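Local coordinates for amidohydrolase (Xanthomonas campestris pv. campestris, PDB 4DZH), which is a zinc-binding TIM-barrel protein of the ATZ/TRZ family that probably deaminates adenosine derivatives such as 5'-methylthioadenosine, at residues 424-428 against 429-433; 23-26 against 27-30. All blocks are in the same frame, centred on the assembly; numbering follows the deposited sequence.

Interaction 1 of 2, residues 424-428 against 429-433; sequences RELID and MDTAA
Leu-426 and Met-429 close the inner side of the bend that carries strand 425-426 into helix 431-447, with Leu-426 CB 3.9 Å from Met-429 CB. The two side chains run at a slant to one another. Of the leucine's two methyls it is CD1 that reaches across, standing 4.1 Å from Met-429 SD and also 4.1 Å from Thr-431 CG2. Met-429 extends its chain as far as the sulfur and then kinks, chi3 75°, which carries CE away from the strand end. Thr-431 places CG2 anti to its own carbonyl carbon, and this methyl is therefore the branch that meets the leucine. Between Leu-426 and Met-429 in the chain, Asp-428 takes a left-handed backbone conformation; its CB stays in touch with Met-429 N.

The bend ends in a helix N-cap. Asp-430 OD2 accepts from Ala-433 N at 2.9 Å, with 143° at the hydrogen; the N-H comes from above the carboxylate plane, 37° out of it. Helix 114-130 lines the apolar side, Leu-426 lying on Ala-126 and Leu-129 and Met-429 on Thr-122, while Thr-431 also packs on Leu-389 of the second subunit. The chemistry is divided accordingly: dispersion contacts seat the bend on its neighbours, and an exposed carboxylate, satisfying a first-turn N-H, would probably be stabilised by the positive end of the helix dipole.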
ATOM      1  N   ARG A 424      10.276 -16.318  -8.706  0.55 21.19           N
ATOM      2  CA  ARG A 424       9.873 -16.151  -7.306  0.55 19.48           C
ATOM      3  C   ARG A 424      10.642 -17.010  -6.323  0.55 19.76           C
ATOM      4  O   ARG A 424      10.340 -16.972  -5.122  0.55 23.76           O
ATOM      5  CB  ARG A 424       8.375 -16.419  -7.127  0.55 20.88           C
ATOM      6  CG  ARG A 424       7.476 -15.538  -7.961  0.55 23.11           C
ATOM      7  CD  ARG A 424       7.269 -14.147  -7.338  0.55 23.26           C
ATOM      8  NE  ARG A 424       6.796 -14.124  -5.951  0.55 21.70           N
ATOM      9  CZ  ARG A 424       7.130 -13.147  -5.107  0.55 18.19           C
ATOM     10  NH1 ARG A 424       7.907 -12.151  -5.541  0.55 10.96           N
ATOM     11  NH2 ARG A 424       6.690 -13.158  -3.849  0.55 21.31           N
ATOM     12  N   GLU A 425      11.604 -17.796  -6.810  1.00 15.57           N
ATOM     13  CA  GLU A 425      12.401 -18.634  -5.906  1.00 17.08           C
ATOM     14  C   GLU A 425      13.690 -17.912  -5.501  1.00 18.73           C
ATOM     15  O   GLU A 425      14.452 -17.484  -6.373  1.00 20.98           O
ATOM     16  CB  GLU A 425      12.702 -20.025  -6.516  1.00 20.34           C
ATOM     17  CG  GLU A 425      13.379 -20.984  -5.491  1.00 33.19           C
ATOM     18  CD  GLU A 425      13.636 -22.406  -6.020  1.00 38.61           C
ATOM     19  OE1 GLU A 425      13.245 -22.688  -7.176  1.00 38.62           O
ATOM     20  OE2 GLU A 425      14.233 -23.228  -5.271  1.00 41.01           O
ATOM     21  N   LEU A 426      13.988 -17.852  -4.201  1.00 20.95           N
ATOM     22  CA  LEU A 426      15.235 -17.264  -3.721  1.00 21.30           C
ATOM     23  C   LEU A 426      16.396 -18.246  -3.859  1.00 22.56           C
ATOM     24  O   LEU A 426      16.307 -19.380  -3.406  1.00 21.88           O
ATOM     25  CB  LEU A 426      15.107 -16.857  -2.257  1.00 22.25           C
ATOM     26  CG  LEU A 426      14.371 -15.547  -1.958  1.00 18.65           C
ATOM     27  CD1 LEU A 426      14.215 -15.491  -0.475  1.00 22.77           C
ATOM     28  CD2 LEU A 426      15.225 -14.373  -2.495  1.00 20.06           C
ATOM     29  N   ILE A 427      17.493 -17.786  -4.444  1.00 27.75           N
ATOM     30  CA  ILE A 427      18.705 -18.585  -4.634  1.00 25.36           C
ATOM     31  C   ILE A 427      19.597 -18.542  -3.416  1.00 28.65           C
ATOM     32  O   ILE A 427      19.889 -17.471  -2.855  1.00 35.63           O
ATOM     33  CB  ILE A 427      19.480 -18.056  -5.845  1.00 27.31           C
ATOM     34  CG1 ILE A 427      18.596 -18.086  -7.101  1.00 23.68           C
ATOM     35  CG2 ILE A 427      20.737 -18.888  -6.095  1.00 31.51           C
ATOM     36  CD1 ILE A 427      17.869 -19.428  -7.329  1.00 21.21           C
ATOM     37  N   ASP A 428      20.028 -19.706  -2.996  1.00 26.50           N
ATOM     38  CA  ASP A 428      20.873 -19.827  -1.819  1.00 30.83           C
ATOM     39  C   ASP A 428      20.235 -19.243  -0.566  1.00 29.43           C
ATOM     40  O   ASP A 428      20.970 -18.839   0.360  1.00 29.30           O
ATOM     41  CB  ASP A 428      22.253 -19.182  -2.047  1.00 31.06           C
ATOM     42  CG  ASP A 428      23.068 -19.881  -3.147  1.00 36.15           C
ATOM     43  OD1 ASP A 428      22.901 -21.120  -3.365  1.00 31.58           O
ATOM     44  OD2 ASP A 428      23.897 -19.187  -3.782  1.00 39.78           O
ATOM     45  N   MET A 429      18.890 -19.161  -0.528  1.00 27.24           N
ATOM     46  CA  MET A 429      18.221 -18.849   0.708  1.00 26.50           C
ATOM     47  C   MET A 429      17.139 -19.895   0.872  1.00 22.74           C
ATOM     48  O   MET A 429      16.579 -20.376  -0.101  1.00 25.64           O
ATOM     49  CB  MET A 429      17.625 -17.420   0.707  1.00 18.18           C
ATOM     50  CG  MET A 429      18.628 -16.365   0.240  1.00 19.50           C
ATOM     51  SD  MET A 429      18.075 -14.705   0.666  1.00 22.30           S
ATOM     52  CE  MET A 429      18.391 -14.627   2.403  1.00 16.29           C
ATOM     53  N   ASP A 430      16.895 -20.273   2.106  1.00 24.65           N
ATOM     54  CA  ASP A 430      15.829 -21.223   2.406  1.00 27.92           C
ATOM     55  C   ASP A 430      14.755 -20.537   3.262  1.00 24.54           C
ATOM     56  O   ASP A 430      14.958 -20.290   4.459  1.00 25.18           O
ATOM     57  CB  ASP A 430      16.450 -22.440   3.101  1.00 32.88           C
ATOM     58  CG  ASP A 430      15.433 -23.516   3.416  1.00 40.54           C
ATOM     59  OD1 ASP A 430      14.942 -24.185   2.479  1.00 45.27           O
ATOM     60  OD2 ASP A 430      15.123 -23.687   4.613  1.00 43.65           O
ATOM     61  N   THR A 431      13.612 -20.230   2.647  1.00 28.15           N
ATOM     62  CA  THR A 431      12.528 -19.525   3.359  1.00 28.10           C
ATOM     63  C   THR A 431      12.045 -20.252   4.619  1.00 26.24           C
ATOM     64  O   THR A 431      11.715 -19.621   5.631  1.00 25.81           O
ATOM     65  CB  THR A 431      11.353 -19.193   2.424  1.00 31.48           C
ATOM     66  OG1 THR A 431      10.859 -20.394   1.832  1.00 34.85           O
ATOM     67  CG2 THR A 431      11.820 -18.276   1.315  1.00 31.33           C
ATOM     68  N   ALA A 432      12.051 -21.589   4.594  1.00 27.47           N
ATOM     69  CA  ALA A 432      11.642 -22.312   5.792  1.00 24.01           C
ATOM     70  C   ALA A 432      12.559 -22.095   6.980  1.00 23.84           C
ATOM     71  O   ALA A 432      12.085 -21.956   8.102  1.00 26.69           O
ATOM     72  CB  ALA A 432      11.526 -23.813   5.495  1.00 29.74           C
ATOM     73  N   ALA A 433      13.883 -22.079   6.747  1.00 26.42           N
ATOM     74  CA  ALA A 433      14.824 -21.809   7.843  1.00 26.38           C
ATOM     75  C   ALA A 433      14.688 -20.372   8.347  1.00 20.89           C
ATOM     76  O   ALA A 433      14.819 -20.097   9.543  1.00 22.20           O
ATOM     77  CB  ALA A 433      16.266 -22.065   7.390  1.00 30.13           C
TER

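Interaction 2 of 2, residues 23-26 against 27-30; sequences VVPI and EPHA
Ile-26 O is met by two groups: a water donates a 2.6 Å hydrogen bond to it, and His-29 CA adds a weaker C-H...O contact at 3.4 Å. The same water lies 2.9 Å from His-29 ND1 and so ties the imidazole back to the chain. A second water links the backbone, accepting from Ile-26 N at 2.8 Å and donating to Pro-28 O at 2.9 Å. Ile-26 O and Pro-28 O are neighbouring acceptors, and each thus receives a water hydrogen, which probably offsets their mutual repulsion.

At the centre is a classic gamma-turn: Ile-26, with phi 76° and psi -45°, folds the chain so tightly that Glu-27 N donates to Pro-25 O over 2.8 Å, approaching from above the carbonyl plane. A cis peptide bond before Pro-28 adds a second bend. The turn follows strand 22-23, which runs parallel to strand 69-80, and leads toward strand 36-41.

Across the turn the two proline rings meet at a slant, Pro-25 CG lying 4.0 Å from Pro-28 CD. Glu-27 bends at chi2, -59°, curling its carboxylate back beside the Ile-26 carbonyl, with OE2 4.1 Å from Ile-26 O. This OE2 is held by a salt bridge to Arg-354 NH2 of helix 349-363. Ile-26 packs on Leu-353 and Thr-357 of this helix, and His-29 on Ala-350.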
ATOM      1  N   VAL A  23      10.864  -2.639 -21.441  1.00 24.83           N
ATOM      2  CA  VAL A  23      12.049  -2.212 -20.697  1.00 25.84           C
ATOM      3  C   VAL A  23      11.883  -0.757 -20.270  1.00 24.71           C
ATOM      4  O   VAL A  23      11.572   0.102 -21.091  1.00 25.40           O
ATOM      5  CB  VAL A  23      13.366  -2.356 -21.523  1.00 24.38           C
ATOM      6  CG1 VAL A  23      14.552  -1.749 -20.781  1.00 24.10           C
ATOM      7  CG2 VAL A  23      13.603  -3.841 -21.867  1.00 28.05           C
ATOM      8  N   VAL A  24      12.063  -0.484 -18.974  1.00 24.60           N
ATOM      9  CA  VAL A  24      11.922   0.857 -18.448  1.00 25.89           C
ATOM     10  C   VAL A  24      13.288   1.362 -17.998  1.00 26.23           C
ATOM     11  O   VAL A  24      13.754   1.028 -16.908  1.00 24.93           O
ATOM     12  CB  VAL A  24      10.942   0.877 -17.246  1.00 23.06           C
ATOM     13  CG1 VAL A  24      10.820   2.284 -16.711  1.00 24.21           C
ATOM     14  CG2 VAL A  24       9.580   0.243 -17.654  1.00 22.94           C
ATOM     15  N   PRO A  25      13.973   2.146 -18.853  1.00 22.01           N
ATOM     16  CA  PRO A  25      15.384   2.451 -18.583  1.00 25.50           C
ATOM     17  C   PRO A  25      15.649   3.506 -17.501  1.00 25.39           C
ATOM     18  O   PRO A  25      16.786   3.545 -17.024  1.00 24.96           O
ATOM     19  CB  PRO A  25      15.899   2.933 -19.945  1.00 22.85           C
ATOM     20  CG  PRO A  25      14.679   3.589 -20.591  1.00 22.35           C
ATOM     21  CD  PRO A  25      13.483   2.739 -20.117  1.00 22.32           C
ATOM     22  N   ILE A  26      14.642   4.313 -17.168  1.00 22.75           N
ATOM     23  CA  ILE A  26      14.687   5.427 -16.212  1.00 21.50           C
ATOM     24  C   ILE A  26      15.407   6.627 -16.859  1.00 22.47           C
ATOM     25  O   ILE A  26      14.916   7.764 -16.795  1.00 21.66           O
ATOM     26  CB  ILE A  26      15.343   5.040 -14.867  1.00 18.36           C
ATOM     27  CG1 ILE A  26      14.587   3.869 -14.224  1.00 23.74           C
ATOM     28  CG2 ILE A  26      15.366   6.234 -13.906  1.00 19.92           C
ATOM     29  CD1 ILE A  26      13.128   4.145 -13.903  1.00 23.91           C
ATOM     30  N   GLU A  27      16.526   6.337 -17.520  1.00 27.16           N
ATOM     31  CA  GLU A  27      17.212   7.305 -18.366  1.00 27.57           C
ATOM     32  C   GLU A  27      17.187   6.714 -19.766  1.00 23.94           C
ATOM     33  O   GLU A  27      17.757   5.641 -19.983  1.00 29.59           O
ATOM     34  CB  GLU A  27      18.654   7.510 -17.869  1.00 27.19           C
ATOM     35  CG  GLU A  27      18.761   8.489 -16.688  1.00 27.45           C
ATOM     36  CD  GLU A  27      18.200   9.864 -17.054  1.00 36.53           C
ATOM     37  OE1 GLU A  27      18.149  10.177 -18.261  1.00 45.91           O
ATOM     38  OE2 GLU A  27      17.813  10.645 -16.161  1.00 37.66           O
ATOM     39  N   PRO A  28      16.498   7.375 -20.709  1.00 27.71           N
ATOM     40  CA  PRO A  28      15.744   8.640 -20.608  1.00 28.82           C
ATOM     41  C   PRO A  28      14.408   8.597 -19.838  1.00 30.60           C
ATOM     42  O   PRO A  28      13.744   7.555 -19.751  1.00 29.84           O
ATOM     43  CB  PRO A  28      15.472   8.980 -22.076  1.00 34.20           C
ATOM     44  CG  PRO A  28      15.355   7.666 -22.710  1.00 32.95           C
ATOM     45  CD  PRO A  28      16.425   6.830 -22.077  1.00 29.42           C
ATOM     46  N   HIS A  29      14.021   9.759 -19.315  1.00 28.32           N
ATOM     47  CA  HIS A  29      12.860   9.904 -18.442  1.00 28.68           C
ATOM     48  C   HIS A  29      11.557   9.651 -19.177  1.00 30.67           C
ATOM     49  O   HIS A  29      11.384  10.043 -20.342  1.00 32.68           O
ATOM     50  CB  HIS A  29      12.834  11.300 -17.837  1.00 30.83           C
ATOM     51  CG  HIS A  29      11.750  11.501 -16.831  1.00 31.50           C
ATOM     52  ND1 HIS A  29      11.792  10.933 -15.573  1.00 30.25           N
ATOM     53  CD2 HIS A  29      10.579  12.185 -16.902  1.00 30.99           C
ATOM     54  CE1 HIS A  29      10.697  11.272 -14.911  1.00 29.00           C
ATOM     55  NE2 HIS A  29       9.952  12.038 -15.691  1.00 31.83           N
ATOM     56  N   ALA A  30      10.642   8.987 -18.472  1.00 27.22           N
ATOM     57  CA  ALA A  30       9.268   8.781 -18.937  1.00 28.10           C
ATOM     58  C   ALA A  30       9.168   7.963 -20.203  1.00 31.95           C
ATOM     59  O   ALA A  30       8.130   7.978 -20.876  1.00 40.06           O
ATOM     60  CB  ALA A  30       8.503  10.103 -19.069  1.00 28.92           C
TER
HETATM   61  O   HOH W   1      12.387   5.231 -18.634  1.00 24.80           O
HETATM   62  O   HOH W   2      13.364   8.560 -14.844  1.00 28.08           O

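Overall arrangement
Both interactions show a chain changing direction just after a strand, yet the means differ with the surroundings. Interaction 1 lies at the surface near the C-terminal end of the model, where strand meets helix, and has the second subunit as a neighbour; apolar side chains and a helix cap do the work. Interaction 2 is partly buried near the N-terminal end and relies on prolines, a backbone hydrogen bond and bridging waters, with helix 349-363 beside it. Their strands, 425-426 and 22-23, belong to the same mixed sheet, but the contacts themselves stay about 17 Å apart at their nearest atoms, and each is remote from the metal sites.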